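Local coordinates for CELL WALL surface anchor family protein (Streptococcus pneumoniae, PDB 2WW8), which serves as the adhesin of the pneumococcal pilus, probably recognising host cells through its integrin-like domain, at residues A[801-806]-A[811-816]. Residues are numbered along the deposited sequence; the frame is centred on the assembly and turned at random.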
ATOM      1  N   LEU A 801      52.074  33.384  62.338  1.00 18.16           N
ATOM      2  CA  LEU A 801      52.895  32.432  63.087  1.00 19.07           C
ATOM      3  C   LEU A 801      53.581  33.186  64.247  1.00 19.00           C
ATOM      4  O   LEU A 801      54.192  34.245  64.043  1.00 20.40           O
ATOM      5  CB  LEU A 801      53.896  31.715  62.174  1.00 18.09           C
ATOM      6  CG  LEU A 801      54.942  30.863  62.904  1.00 16.61           C
ATOM      7  CD1 LEU A 801      54.449  29.509  63.392  1.00 16.32           C
ATOM      8  CD2 LEU A 801      56.071  30.657  61.942  1.00 16.95           C
ATOM      9  N   PHE A 802      53.426  32.675  65.467  1.00 18.54           N
ATOM     10  CA  PHE A 802      54.000  33.322  66.645  1.00 19.05           C
ATOM     11  C   PHE A 802      55.101  32.425  67.161  1.00 18.20           C
ATOM     12  O   PHE A 802      54.926  31.195  67.202  1.00 17.56           O
ATOM     13  CB  PHE A 802      52.976  33.509  67.784  1.00 19.91           C
ATOM     14  CG  PHE A 802      52.017  34.649  67.587  1.00 20.52           C
ATOM     15  CD1 PHE A 802      51.025  34.596  66.598  1.00 21.78           C
ATOM     16  CD2 PHE A 802      52.076  35.771  68.400  1.00 21.45           C
ATOM     17  CE1 PHE A 802      50.103  35.662  66.399  1.00 21.33           C
ATOM     18  CE2 PHE A 802      51.154  36.854  68.227  1.00 25.17           C
ATOM     19  CZ  PHE A 802      50.166  36.810  67.213  1.00 20.96           C
ATOM     20  N   GLU A 803      56.207  33.062  67.566  1.00 17.78           N
ATOM     21  CA  GLU A 803      57.228  32.366  68.358  1.00 17.40           C
ATOM     22  C   GLU A 803      56.871  32.378  69.838  1.00 17.18           C
ATOM     23  O   GLU A 803      56.839  33.441  70.471  1.00 18.42           O
ATOM     24  CB  GLU A 803      58.620  32.981  68.152  1.00 17.35           C
ATOM     25  CG  GLU A 803      59.740  32.365  68.987  1.00 15.61           C
ATOM     26  CD  GLU A 803      61.098  32.485  68.320  1.00 20.78           C
ATOM     27  OE1 GLU A 803      61.200  33.085  67.219  1.00 25.40           O
ATOM     28  OE2 GLU A 803      62.070  31.964  68.902  1.00 19.85           O
ATOM     29  N   ASN A 804      56.602  31.220  70.431  1.00 17.00           N
ATOM     30  CA  ASN A 804      56.224  31.295  71.858  1.00 17.00           C
ATOM     31  C   ASN A 804      57.494  31.416  72.700  1.00 17.32           C
ATOM     32  O   ASN A 804      57.530  32.207  73.649  1.00 16.31           O
ATOM     33  CB  ASN A 804      55.358  30.114  72.313  1.00 16.51           C
ATOM     34  CG  ASN A 804      54.080  29.977  71.488  1.00 19.57           C
ATOM     35  OD1 ASN A 804      53.933  29.054  70.682  1.00 22.79           O
ATOM     36  ND2 ASN A 804      53.148  30.912  71.681  1.00 20.64           N
ATOM     37  N   SER A 805      58.523  30.645  72.340  1.00 16.14           N
ATOM     38  CA  SER A 805      59.780  30.696  73.071  1.00 16.97           C
ATOM     39  C   SER A 805      60.981  30.327  72.186  1.00 18.06           C
ATOM     40  O   SER A 805      60.918  29.412  71.364  1.00 18.47           O
ATOM     41  CB  SER A 805      59.709  29.808  74.315  1.00 17.56           C
ATOM     42  OG  SER A 805      59.799  28.433  74.003  1.00 17.73           O
ATOM     43  N   GLU A 806      62.058  31.090  72.321  1.00 17.03           N
ATOM     44  CA  GLU A 806      63.325  30.856  71.640  1.00 17.42           C
ATOM     45  C   GLU A 806      63.958  29.554  72.160  1.00 16.16           C
ATOM     46  O   GLU A 806      63.638  29.081  73.246  1.00 16.58           O
ATOM     47  CB  GLU A 806      64.259  32.034  71.942  1.00 16.44           C
ATOM     48  CG  GLU A 806      64.976  31.905  73.298  1.00 18.48           C
ATOM     49  CD  GLU A 806      64.131  32.280  74.529  1.00 22.99           C
ATOM     50  OE1 GLU A 806      63.006  32.843  74.404  1.00 24.92           O
ATOM     51  OE2 GLU A 806      64.623  32.014  75.647  1.00 19.55           O
ATOM     52  N   LYS A 811      68.659  34.731  72.252  1.00 13.81           N
ATOM     53  CA  LYS A 811      67.970  35.878  72.834  1.00 14.78           C
ATOM     54  C   LYS A 811      66.467  35.626  73.020  1.00 15.18           C
ATOM     55  O   LYS A 811      65.825  35.187  72.063  1.00 15.43           O
ATOM     56  CB  LYS A 811      68.157  37.122  71.973  1.00 15.19           C
ATOM     57  CG  LYS A 811      69.591  37.583  71.925  1.00 17.46           C
ATOM     58  CD  LYS A 811      69.685  39.007  71.466  1.00 13.94           C
ATOM     59  CE  LYS A 811      71.108  39.228  71.127  1.00 20.94           C
ATOM     60  NZ  LYS A 811      71.040  40.435  70.303  1.00 29.78           N
ATOM     61  N   PRO A 812      65.915  35.878  74.232  1.00 15.53           N
ATOM     62  CA  PRO A 812      64.492  35.583  74.458  1.00 16.21           C
ATOM     63  C   PRO A 812      63.591  36.270  73.451  1.00 15.68           C
ATOM     64  O   PRO A 812      63.804  37.432  73.060  1.00 15.26           O
ATOM     65  CB  PRO A 812      64.203  36.063  75.893  1.00 14.70           C
ATOM     66  CG  PRO A 812      65.525  36.085  76.516  1.00 16.58           C
ATOM     67  CD  PRO A 812      66.516  36.473  75.442  1.00 15.26           C
ATOM     68  N   VAL A 813      62.633  35.463  73.014  1.00 17.21           N
ATOM     69  CA  VAL A 813      61.520  35.864  72.174  1.00 18.25           C
ATOM     70  C   VAL A 813      60.326  35.171  72.854  1.00 19.25           C
ATOM     71  O   VAL A 813      60.189  33.956  72.747  1.00 18.98           O
ATOM     72  CB  VAL A 813      61.622  35.307  70.733  1.00 18.43           C
ATOM     73  CG1 VAL A 813      60.433  35.850  69.929  1.00 18.69           C
ATOM     74  CG2 VAL A 813      62.934  35.661  70.024  1.00 16.02           C
ATOM     75  N   GLN A 814      59.498  35.937  73.562  1.00 18.73           N
ATOM     76  CA  GLN A 814      58.372  35.424  74.331  1.00 19.50           C
ATOM     77  C   GLN A 814      57.034  35.855  73.690  1.00 19.37           C
ATOM     78  O   GLN A 814      56.650  37.032  73.782  1.00 19.88           O
ATOM     79  CB  GLN A 814      58.488  35.879  75.795  1.00 20.43           C
ATOM     80  CG  GLN A 814      59.673  35.235  76.611  1.00 24.80           C
ATOM     81  CD  GLN A 814      59.694  33.699  76.502  1.00 31.29           C
ATOM     82  OE1 GLN A 814      58.633  33.058  76.519  1.00 33.70           O
ATOM     83  NE2 GLN A 814      60.882  33.106  76.339  1.00 27.67           N
ATOM     84  N   ASN A 815      56.341  34.911  73.045  1.00 17.38           N
ATOM     85  CA  ASN A 815      55.047  35.140  72.363  1.00 17.95           C
ATOM     86  C   ASN A 815      55.040  36.358  71.455  1.00 17.04           C
ATOM     87  O   ASN A 815      54.362  37.338  71.756  1.00 17.06           O
ATOM     88  CB  ASN A 815      53.888  35.255  73.362  1.00 18.53           C
ATOM     89  CG  ASN A 815      53.834  34.072  74.291  1.00 19.05           C
ATOM     90  OD1 ASN A 815      53.695  32.925  73.858  1.00 20.90           O
ATOM     91  ND2 ASN A 815      54.004  34.340  75.578  1.00 18.42           N
ATOM     92  N   LYS A 816      55.834  36.316  70.387  1.00 16.58           N
ATOM     93  CA  LYS A 816      55.936  37.451  69.470  1.00 16.90           C
ATOM     94  C   LYS A 816      55.417  37.044  68.069  1.00 16.91           C
ATOM     95  O   LYS A 816      55.726  35.943  67.622  1.00 17.93           O
ATOM     96  CB  LYS A 816      57.388  37.988  69.393  1.00 16.36           C
ATOM     97  CG  LYS A 816      58.005  38.615  70.673  1.00 15.93           C
ATOM     98  CD  LYS A 816      57.270  39.884  71.161  1.00 17.69           C
ATOM     99  CE  LYS A 816      57.786  40.317  72.554  1.00 17.88           C
ATOM    100  NZ  LYS A 816      56.645  40.708  73.412  1.00 22.44           N
TER
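Lys-811 meets Glu-806 through its carbonyl, which lies against CB and CG of the glutamate, while its NZ leads away to a salt bridge with Glu-855. At Pro-812 the CA sits 3.3 Å from Glu-806 CD, because the glutamate leaves its backbone with CG between N and the carbonyl carbon (chi1 82°) and bends again at chi2. That double bend folds the carboxylate back over the incoming chain, where Glu-806 OE1 accepts Val-813 N at 3.0 Å, the donor arriving from above the carboxylate plane. Val-813 returns only a weak bond, from Glu-806 N to its carbonyl; its side chain crosses the extended Glu-803 at about a right angle, CG1 lying 3.7 Å from Glu-803 CG. Gln-814 brings its amide over Ser-805 CB, nearly perpendicular to the carboxylate of Glu-806. Next, Asn-815 N bonds to Asn-804 O from above the carbonyl plane. The two asparagine side chains also join: Asn-804 ND2 points almost straight at Asn-815 OD1 (3.0 Å, 172° at the hydrogen), within both amide planes, although those planes are 66° apart. Asn-804 OD1 is bound by Ser-757, so both ends of that amide are held. Lys-816 closes the pairing with reciprocal backbone bonds to Glu-803, its O taking Glu-803 N at 2.9 Å, and its carbonyl carbon lies 3.6 Å from Phe-802 CD2. Asn-815, whose phi is positive, and Lys-816 together face Glu-803 as a G1 beta bulge, which starts strand 816-824 antiparallel to strand 797-805 in the prealbumin-like (CNA_B) domain near the C-terminal end of the modelled chain.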